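Local coordinates for protein ADP-ribosylating toxin CARDS (Mycoplasma pneumoniae, PDB 4TLV) that transfers the ADP-ribosyl group of NAD+ to multiple target proteins and causes vacuolation of mammalian cells, acting as the main virulence factor of the bacterium, at residues A[543-548]-A[578-583]. Numbering follows the deposited sequence.
Sequences FRHIRC and VEDKIL
Arg544 and Ile582 form a hydrogen-bonded antiparallel pair in the beta-trefoil D3 domain, where strands 543-548 and 578-583 meet briefly. Arg544 N donates to Ile582 O at 3.0 Å, and Ile582 N returns a bond to Arg544 O. Next to them, Phe543 and Leu583 make a non-hydrogen-bonded pair with their side chains on one face of the sheet. Leu583 CD2 lies 3.4 Å from Phe543 CE1. Lys581 covers one face of the Phe543 ring. Its CD makes a CH-pi contact, and its chain bends at chi3 (-71°) to bring CE round. NZ then makes a cation-pi contact 3.8 Å from the ring centroid. Lys581 NZ also has a long salt bridge to Glu579 OE2, which accepts a hydrogen bond from Lys581 N at 2.9 Å on its anti lone pair. On the sheet face opposite Phe543, Ile546 CD1 meets Ile582 CG2 at 3.7 Å.

At Asp580 and Lys581 the second strand is interrupted and the direct pairing stops. A water links the strands there, accepting from Ile546 N and donating to Asp580 O. The His545 ring brings CD2 to 3.1 Å from Asp580 O, with the oxygen at the ring edge, while His545 ND1 is hydrogen-bonded to Asp531 OD2. Beyond the break, Glu579 has a backbone hydrogen bond to Val557 of strand 554-558, and Ile546 one to Leu555. Strand 526-529 runs antiparallel along the other side of 543-548.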
loop_
_atom_site.group_PDB
_atom_site.type_symbol
_atom_site.label_atom_id
_atom_site.label_comp_id
_atom_site.label_asym_id
_atom_site.label_seq_id
_atom_site.Cartn_x
_atom_site.Cartn_y
_atom_site.Cartn_z
ATOM N N PHE A 543 9.809 -17.838 -1.236
ATOM C CA PHE A 543 9.617 -18.591 0.008
ATOM C C PHE A 543 9.995 -17.761 1.231
ATOM O O PHE A 543 10.878 -16.891 1.164
ATOM C CB PHE A 543 10.521 -19.837 0.027
ATOM C CG PHE A 543 10.155 -20.884 -0.976
ATOM C CD1 PHE A 543 8.937 -21.552 -0.902
ATOM C CD2 PHE A 543 11.062 -21.257 -1.955
ATOM C CE1 PHE A 543 8.620 -22.550 -1.823
ATOM C CE2 PHE A 543 10.750 -22.247 -2.874
ATOM C CZ PHE A 543 9.531 -22.891 -2.807
ATOM N N ARG A 544 9.337 -18.047 2.354
ATOM C CA ARG A 544 9.729 -17.538 3.661
ATOM C C ARG A 544 9.506 -18.619 4.714
ATOM O O ARG A 544 8.688 -19.519 4.525
ATOM C CB ARG A 544 8.870 -16.330 4.061
ATOM C CG ARG A 544 8.979 -15.111 3.137
ATOM C CD ARG A 544 10.360 -14.433 3.270
ATOM N NE ARG A 544 10.368 -13.166 2.518
ATOM C CZ ARG A 544 10.503 -13.074 1.198
ATOM N NH1 ARG A 544 10.670 -14.165 0.448
ATOM N NH2 ARG A 544 10.487 -11.879 0.618
ATOM N N HIS A 545 10.216 -18.510 5.829
ATOM C CA HIS A 545 9.833 -19.214 7.044
ATOM C C HIS A 545 8.797 -18.363 7.788
ATOM O O HIS A 545 8.804 -17.136 7.685
ATOM C CB HIS A 545 11.055 -19.472 7.933
ATOM C CG HIS A 545 12.035 -20.431 7.330
ATOM N ND1 HIS A 545 13.384 -20.401 7.613
ATOM C CD2 HIS A 545 11.862 -21.427 6.428
ATOM C CE1 HIS A 545 13.998 -21.350 6.925
ATOM N NE2 HIS A 545 13.097 -21.988 6.199
ATOM N N ILE A 546 7.905 -19.017 8.522
ATOM C CA ILE A 546 6.881 -18.312 9.292
ATOM C C ILE A 546 6.926 -18.790 10.738
ATOM O O ILE A 546 6.923 -19.988 10.993
ATOM C CB ILE A 546 5.466 -18.513 8.680
ATOM C CG1 ILE A 546 5.435 -17.971 7.245
ATOM C CG2 ILE A 546 4.399 -17.832 9.548
ATOM C CD1 ILE A 546 4.130 -18.207 6.506
ATOM N N ARG A 547 7.004 -17.853 11.675
ATOM C CA ARG A 547 7.091 -18.182 13.096
ATOM C C ARG A 547 6.046 -17.421 13.902
ATOM O O ARG A 547 5.626 -16.328 13.523
ATOM C CB ARG A 547 8.479 -17.851 13.639
ATOM C CG ARG A 547 9.581 -18.753 13.087
ATOM C CD ARG A 547 10.939 -18.459 13.716
ATOM N NE ARG A 547 11.936 -19.428 13.253
ATOM C CZ ARG A 547 12.625 -19.317 12.125
ATOM N NH1 ARG A 547 12.437 -18.270 11.323
ATOM N NH2 ARG A 547 13.507 -20.250 11.793
ATOM N N CYS A 548 5.655 -17.994 15.032
ATOM C CA CYS A 548 4.666 -17.390 15.908
ATOM C C CYS A 548 5.358 -16.479 16.930
ATOM O O CYS A 548 6.416 -16.826 17.461
ATOM C CB CYS A 548 3.870 -18.510 16.599
ATOM S SG CYS A 548 2.697 -17.964 17.829
ATOM N N VAL A 578 9.471 -33.065 5.963
ATOM C CA VAL A 578 8.656 -31.867 6.161
ATOM C C VAL A 578 9.146 -30.697 5.321
ATOM O O VAL A 578 10.306 -30.638 4.920
ATOM C CB VAL A 578 8.571 -31.441 7.634
ATOM C CG1 VAL A 578 8.027 -32.583 8.485
ATOM C CG2 VAL A 578 9.918 -30.961 8.139
ATOM N N GLU A 579 8.235 -29.778 5.046
ATOM C CA GLU A 579 8.548 -28.601 4.251
ATOM C C GLU A 579 8.460 -27.403 5.172
ATOM O O GLU A 579 7.423 -27.176 5.774
ATOM C CB GLU A 579 7.532 -28.447 3.125
ATOM C CG GLU A 579 7.819 -27.253 2.198
ATOM C CD GLU A 579 9.243 -27.288 1.658
ATOM O OE1 GLU A 579 9.516 -28.092 0.745
ATOM O OE2 GLU A 579 10.095 -26.528 2.162
ATOM N N ASP A 580 9.548 -26.653 5.309
ATOM C CA ASP A 580 9.482 -25.427 6.094
ATOM C C ASP A 580 9.447 -24.167 5.231
ATOM O O ASP A 580 9.286 -23.062 5.741
ATOM C CB ASP A 580 10.586 -25.365 7.161
ATOM C CG ASP A 580 11.982 -25.259 6.584
ATOM O OD1 ASP A 580 12.163 -25.220 5.345
ATOM O OD2 ASP A 580 12.928 -25.208 7.407
ATOM N N LYS A 581 9.562 -24.335 3.924
ATOM C CA LYS A 581 9.460 -23.191 3.029
ATOM C C LYS A 581 7.998 -22.967 2.655
ATOM O O LYS A 581 7.375 -23.831 2.035
ATOM C CB LYS A 581 10.313 -23.399 1.781
ATOM C CG LYS A 581 11.803 -23.507 2.078
ATOM C CD LYS A 581 12.596 -23.712 0.796
ATOM C CE LYS A 581 12.372 -25.103 0.239
ATOM N NZ LYS A 581 11.760 -25.033 -1.109
ATOM N N ILE A 582 7.460 -21.814 3.048
ATOM C CA ILE A 582 6.087 -21.460 2.723
ATOM C C ILE A 582 6.086 -20.480 1.543
ATOM O O ILE A 582 6.857 -19.519 1.539
ATOM C CB ILE A 582 5.365 -20.816 3.941
ATOM C CG1 ILE A 582 5.603 -21.620 5.233
ATOM C CG2 ILE A 582 3.853 -20.602 3.645
ATOM C CD1 ILE A 582 5.168 -23.114 5.131
ATOM N N LEU A 583 5.240 -20.718 0.540
ATOM C CA LEU A 583 5.095 -19.763 -0.558
ATOM C C LEU A 583 4.336 -18.533 -0.067
ATOM O O LEU A 583 3.299 -18.671 0.589
ATOM C CB LEU A 583 4.310 -20.373 -1.723
ATOM C CG LEU A 583 4.972 -21.479 -2.542
ATOM C CD1 LEU A 583 3.935 -22.155 -3.432
ATOM C CD2 LEU A 583 6.078 -20.875 -3.382
HETATM O O HOH W 1 8.509 -21.937 8.201
#